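Local atomic coordinates of BlEst2 (Bacillus licheniformis, PDB entry 6WPX), a protein that probably hydrolyses ester bonds as a secreted lipase or esterase, here in its propeptide form, with a C-terminal domain that is autoinhibitory. Residues I50-G55 with A80-L85; K312-H317 with F381-D386. One frame throughout, in Å; residues are numbered along the deposited sequence.

Contact 1: residues I50-G55 with A80-L85; sequences IVFVHG and AAFIDL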
loop_
_atom_site.group_PDB
_atom_site.type_symbol
_atom_site.label_atom_id
_atom_site.label_comp_id
_atom_site.label_asym_id
_atom_site.label_seq_id
_atom_site.Cartn_x
_atom_site.Cartn_y
_atom_site.Cartn_z
ATOM N N ILE A 50 11.590 24.471 -2.679
ATOM C CA ILE A 50 10.992 23.131 -2.611
ATOM C C ILE A 50 9.534 23.238 -2.269
ATOM O O ILE A 50 9.185 23.888 -1.292
ATOM C CB ILE A 50 11.717 22.214 -1.593
ATOM C CG1 ILE A 50 13.226 22.112 -1.854
ATOM C CG2 ILE A 50 11.053 20.842 -1.536
ATOM C CD1 ILE A 50 14.009 21.766 -0.575
ATOM N N VAL A 51 8.692 22.535 -3.017
ATOM C CA VAL A 51 7.276 22.413 -2.688
ATOM C C VAL A 51 7.098 21.019 -2.088
ATOM O O VAL A 51 7.358 20.017 -2.757
ATOM C CB VAL A 51 6.335 22.665 -3.886
ATOM C CG1 VAL A 51 4.872 22.385 -3.505
ATOM C CG2 VAL A 51 6.494 24.085 -4.392
ATOM N N PHE A 52 6.668 20.971 -0.821
ATOM C CA PHE A 52 6.449 19.716 -0.101
ATOM C C PHE A 52 5.022 19.278 -0.280
ATOM O O PHE A 52 4.101 20.060 -0.038
ATOM C CB PHE A 52 6.843 19.855 1.376
ATOM C CG PHE A 52 8.339 19.975 1.560
ATOM C CD1 PHE A 52 9.141 18.834 1.671
ATOM C CD2 PHE A 52 8.952 21.224 1.625
ATOM C CE1 PHE A 52 10.523 18.948 1.853
ATOM C CE2 PHE A 52 10.333 21.334 1.849
ATOM C CZ PHE A 52 11.106 20.193 1.956
ATOM N N VAL A 53 4.844 18.038 -0.782
ATOM C CA VAL A 53 3.533 17.473 -1.117
ATOM C C VAL A 53 3.233 16.261 -0.235
ATOM O O VAL A 53 3.961 15.269 -0.286
ATOM C CB VAL A 53 3.393 17.173 -2.635
ATOM C CG1 VAL A 53 1.971 16.694 -2.982
ATOM C CG2 VAL A 53 3.751 18.399 -3.477
ATOM N N HIS A 54 2.185 16.371 0.597
ATOM C CA HIS A 54 1.761 15.313 1.519
ATOM C C HIS A 54 1.162 14.091 0.778
ATOM O O HIS A 54 0.893 14.136 -0.433
ATOM C CB HIS A 54 0.736 15.853 2.524
ATOM C CG HIS A 54 -0.568 16.233 1.868
ATOM N ND1 HIS A 54 -1.535 15.287 1.574
ATOM C CD2 HIS A 54 -0.989 17.440 1.425
ATOM C CE1 HIS A 54 -2.527 15.955 0.998
ATOM N NE2 HIS A 54 -2.233 17.255 0.881
ATOM N N GLY A 55 0.849 13.064 1.552
ATOM C CA GLY A 55 0.293 11.831 1.022
ATOM C C GLY A 55 -1.153 11.611 1.375
ATOM O O GLY A 55 -1.876 12.532 1.783
ATOM N N ALA A 80 10.918 27.323 0.626
ATOM C CA ALA A 80 10.004 26.198 0.544
ATOM C C ALA A 80 8.583 26.654 0.593
ATOM O O ALA A 80 8.309 27.762 1.048
ATOM C CB ALA A 80 10.281 25.216 1.694
ATOM N N ALA A 81 7.671 25.802 0.116
ATOM C CA ALA A 81 6.225 26.038 0.146
ATOM C C ALA A 81 5.563 24.703 0.481
ATOM O O ALA A 81 6.155 23.653 0.270
ATOM C CB ALA A 81 5.730 26.589 -1.192
ATOM N N PHE A 82 4.406 24.757 1.114
ATOM C CA PHE A 82 3.706 23.557 1.586
ATOM C C PHE A 82 2.290 23.683 1.110
ATOM O O PHE A 82 1.713 24.758 1.227
ATOM C CB PHE A 82 3.772 23.490 3.136
ATOM C CG PHE A 82 5.198 23.528 3.656
ATOM C CD1 PHE A 82 5.845 24.740 3.875
ATOM C CD2 PHE A 82 5.907 22.353 3.864
ATOM C CE1 PHE A 82 7.185 24.775 4.296
ATOM C CE2 PHE A 82 7.240 22.382 4.310
ATOM C CZ PHE A 82 7.880 23.589 4.493
ATOM N N ILE A 83 1.734 22.607 0.561
ATOM C CA ILE A 83 0.395 22.630 -0.008
ATOM C C ILE A 83 -0.526 21.570 0.597
ATOM O O ILE A 83 -0.080 20.479 0.966
ATOM C CB ILE A 83 0.504 22.502 -1.565
ATOM C CG1 ILE A 83 -0.873 22.742 -2.259
ATOM C CG2 ILE A 83 1.155 21.144 -1.984
ATOM C CD1 ILE A 83 -0.835 23.000 -3.724
ATOM N N ASP A 84 -1.819 21.903 0.681
ATOM C CA ASP A 84 -2.847 20.972 1.080
ATOM C C ASP A 84 -3.542 20.595 -0.222
ATOM O O ASP A 84 -4.025 21.473 -0.938
ATOM C CB ASP A 84 -3.898 21.624 1.999
ATOM C CG ASP A 84 -3.431 21.924 3.403
ATOM O OD1 ASP A 84 -2.329 21.496 3.759
ATOM O OD2 ASP A 84 -4.188 22.577 4.155
ATOM N N LEU A 85 -3.564 19.309 -0.541
ATOM C CA LEU A 85 -4.317 18.777 -1.673
ATOM C C LEU A 85 -5.451 18.032 -1.032
ATOM O O LEU A 85 -5.609 18.133 0.192
ATOM C CB LEU A 85 -3.456 17.842 -2.546
ATOM C CG LEU A 85 -2.208 18.465 -3.217
ATOM C CD1 LEU A 85 -1.507 17.439 -4.088
ATOM C CD2 LEU A 85 -2.582 19.715 -4.063
HETATM O O HOH W 1 2.129 19.230 1.766
#
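F52 and A81 are joined by a backbone bond, F52 N to A81 O at 2.9 Å, inside the alpha/beta-hydrolase sheet. Strands 50-53 and 80-83 run parallel and belong to a right-handed beta-alpha-beta crossover through helix 69-75. I50 O accepts from A81 N at 2.8 Å. Further along the strands splay, and one water takes over. It donates to F52 O and to I83 O, and weakly accepts from H54 N. Beyond the strands H54 bridges the two segments. Its CG sits between the backbone N and the carbonyl carbon (chi1 67°), which swings the imidazole across to segment 80-85. H54 NE2 accepts from L85 N at 2.8 Å, nearly in the ring plane. H54 ND1 donates to G55 O at 2.8 Å, on a lone pair. A bond at each ring nitrogen fixes the rotation of the ring. An alanine here would probably leave the N-H of L85 without its acceptor and let the two loops drift apart. D84 turns away, and its carboxylate is bound by S60 OG and N30 N. The F52 and F82 rings lie nearly parallel (planes at 9°) but slid apart; W63 meets the F52 ring and F35 the F82 ring. On the other sheet face V53 CG1 meets L85 CD1 at 3.7 Å.

Contact 2: residues K312-H317 with F381-D386; sequences KEITVH and FIVTFD
T315 and T384 face each other as a hydrogen-bonded pair in an antiparallel sheet, between strands 313-320 and 377-386. T315 OG1 and T384 OG1 are hydrogen-bonded at 2.6 Å. Each OG1 lies between its own backbone N and carbonyl carbon (chi1 77° and 79°), and this turns the two oxygens toward one another. T315 OG1 also bonds H317 NE2, at 2.7 Å, while H317 ND1 is bonded to S356 OG. A short polar chain thus runs through a buried face that helix 218-224 covers with V222. The opposite face is apolar and close. I314 CG2 touches F385 CD2 at 3.6 Å, and V383 CG1 lies over one face of that ring, toward its rim. V316 CG1 reaches the edge of the F381 ring, 3.7 Å from F381 CE1. The K312 end is looser and borders solvent. There a classic beta bulge sets K312 and E313 against D386: K312 N bonds D386 O at 2.8 Å, while E313 N reaches the same oxygen only weakly. The D386 carboxylate lies beside CB and CG of K312, whose end leads away; NZ makes no salt bridge with it. A water bonded to T384 OG1 at 2.9 Å also donates weakly to E313 O.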
loop_
_atom_site.group_PDB
_atom_site.type_symbol
_atom_site.label_atom_id
_atom_site.label_comp_id
_atom_site.label_asym_id
_atom_site.label_seq_id
_atom_site.Cartn_x
_atom_site.Cartn_y
_atom_site.Cartn_z
ATOM N N LYS A 312 7.755 -22.171 9.615
ATOM C CA LYS A 312 8.781 -21.527 10.426
ATOM C C LYS A 312 8.164 -20.486 11.356
ATOM O O LYS A 312 8.610 -20.324 12.496
ATOM C CB LYS A 312 9.844 -20.897 9.514
ATOM C CG LYS A 312 11.150 -20.523 10.212
ATOM C CD LYS A 312 11.983 -21.739 10.633
ATOM C CE LYS A 312 13.357 -21.335 11.102
ATOM N NZ LYS A 312 14.254 -21.001 9.963
ATOM N N GLU A 313 7.116 -19.801 10.868
ATOM C CA GLU A 313 6.437 -18.748 11.599
ATOM C C GLU A 313 5.105 -18.430 10.979
ATOM O O GLU A 313 4.942 -18.469 9.764
ATOM C CB GLU A 313 7.286 -17.453 11.585
ATOM C CG GLU A 313 6.807 -16.386 12.561
ATOM C CD GLU A 313 7.589 -15.088 12.602
ATOM O OE1 GLU A 313 8.107 -14.657 11.549
ATOM O OE2 GLU A 313 7.636 -14.469 13.688
ATOM N N ILE A 314 4.167 -18.037 11.828
ATOM C CA ILE A 314 2.899 -17.469 11.428
ATOM C C ILE A 314 2.806 -16.124 12.141
ATOM O O ILE A 314 3.271 -15.992 13.270
ATOM C CB ILE A 314 1.629 -18.362 11.678
ATOM C CG1 ILE A 314 1.494 -18.806 13.154
ATOM C CG2 ILE A 314 1.569 -19.567 10.711
ATOM C CD1 ILE A 314 0.108 -19.369 13.559
ATOM N N THR A 315 2.221 -15.133 11.470
ATOM C CA THR A 315 1.846 -13.863 12.088
ATOM C C THR A 315 0.336 -13.919 11.990
ATOM O O THR A 315 -0.197 -14.415 10.989
ATOM C CB THR A 315 2.550 -12.622 11.539
ATOM O OG1 THR A 315 1.988 -12.229 10.284
ATOM C CG2 THR A 315 4.094 -12.772 11.461
ATOM N N VAL A 316 -0.340 -13.529 13.060
ATOM C CA VAL A 316 -1.791 -13.662 13.205
ATOM C C VAL A 316 -2.337 -12.296 13.563
ATOM O O VAL A 316 -1.892 -11.682 14.526
ATOM C CB VAL A 316 -2.131 -14.744 14.275
ATOM C CG1 VAL A 316 -3.635 -14.991 14.373
ATOM C CG2 VAL A 316 -1.400 -16.051 14.003
ATOM N N HIS A 317 -3.260 -11.803 12.747
ATOM C CA HIS A 317 -3.802 -10.467 12.907
ATOM C C HIS A 317 -5.302 -10.448 12.907
ATOM O O HIS A 317 -5.921 -10.991 11.993
ATOM C CB HIS A 317 -3.291 -9.548 11.772
ATOM C CG HIS A 317 -1.831 -9.679 11.547
ATOM N ND1 HIS A 317 -0.927 -8.903 12.245
ATOM C CD2 HIS A 317 -1.154 -10.535 10.755
ATOM C CE1 HIS A 317 0.268 -9.318 11.868
ATOM N NE2 HIS A 317 0.182 -10.291 10.970
ATOM N N PHE A 381 -9.453 -10.842 9.389
ATOM C CA PHE A 381 -8.571 -11.818 10.024
ATOM C C PHE A 381 -7.546 -12.248 9.018
ATOM O O PHE A 381 -7.905 -12.727 7.946
ATOM C CB PHE A 381 -9.395 -13.034 10.524
ATOM C CG PHE A 381 -8.541 -14.191 10.991
ATOM C CD1 PHE A 381 -7.499 -13.992 11.899
ATOM C CD2 PHE A 381 -8.765 -15.476 10.514
ATOM C CE1 PHE A 381 -6.696 -15.055 12.313
ATOM C CE2 PHE A 381 -7.976 -16.551 10.948
ATOM C CZ PHE A 381 -6.953 -16.335 11.857
ATOM N N ILE A 382 -6.253 -12.069 9.353
ATOM C CA ILE A 382 -5.179 -12.389 8.414
ATOM C C ILE A 382 -4.097 -13.172 9.105
ATOM O O ILE A 382 -3.636 -12.802 10.189
ATOM C CB ILE A 382 -4.591 -11.104 7.729
ATOM C CG1 ILE A 382 -5.667 -10.317 6.971
ATOM C CG2 ILE A 382 -3.379 -11.400 6.814
ATOM C CD1 ILE A 382 -5.306 -8.869 6.749
ATOM N N VAL A 383 -3.659 -14.224 8.441
ATOM C CA VAL A 383 -2.537 -15.044 8.884
ATOM C C VAL A 383 -1.478 -14.976 7.790
ATOM O O VAL A 383 -1.802 -15.185 6.623
ATOM C CB VAL A 383 -2.928 -16.517 9.200
ATOM C CG1 VAL A 383 -1.713 -17.325 9.680
ATOM C CG2 VAL A 383 -4.032 -16.577 10.244
ATOM N N THR A 384 -0.224 -14.708 8.153
ATOM C CA THR A 384 0.848 -14.797 7.160
ATOM C C THR A 384 1.657 -16.019 7.554
ATOM O O THR A 384 1.684 -16.375 8.728
ATOM C CB THR A 384 1.705 -13.516 7.029
ATOM O OG1 THR A 384 2.632 -13.498 8.108
ATOM C CG2 THR A 384 0.865 -12.231 6.978
ATOM N N PHE A 385 2.283 -16.674 6.583
ATOM C CA PHE A 385 3.060 -17.883 6.815
ATOM C C PHE A 385 4.450 -17.751 6.263
ATOM O O PHE A 385 4.642 -17.322 5.112
ATOM C CB PHE A 385 2.414 -19.100 6.123
ATOM C CG PHE A 385 0.979 -19.400 6.501
ATOM C CD1 PHE A 385 -0.072 -18.660 5.958
ATOM C CD2 PHE A 385 0.677 -20.449 7.365
ATOM C CE1 PHE A 385 -1.390 -18.928 6.311
ATOM C CE2 PHE A 385 -0.656 -20.724 7.720
ATOM C CZ PHE A 385 -1.676 -19.968 7.176
ATOM N N ASP A 386 5.416 -18.157 7.085
ATOM C CA ASP A 386 6.805 -18.259 6.658
ATOM C C ASP A 386 6.949 -19.799 6.498
ATOM O O ASP A 386 7.117 -20.526 7.476
ATOM C CB ASP A 386 7.776 -17.683 7.702
ATOM C CG ASP A 386 9.238 -17.783 7.271
ATOM O OD1 ASP A 386 9.509 -18.399 6.216
ATOM O OD2 ASP A 386 10.096 -17.197 7.954
HETATM O O HOH W 2 4.880 -15.197 8.764
#

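Overall arrangement
From the N terminus the chain enters the mixed sheet at strand 34-36. Contact 1 then closes a short loop: strand 50-53, helix 69-75 and strand 80-83. The chain goes on through the rest of the alpha/beta domain and then strands 290-297 and 300-307 before contact 2 opens at 312. Contact 2 closes a longer loop of beta structure, bringing strand 377-386 back beside strand 313-320. The two loops follow in series and neither nest nor cross. The centres of contact 1 and contact 2 are about 38 Å apart, on opposite sides of the chain's centre. The nearest atoms of contact 1 and contact 2 are about 22 Å apart. Contact 1 ties neighbouring strands of the hydrolase sheet; contact 2 ties inner strands of a five-stranded antiparallel sheet.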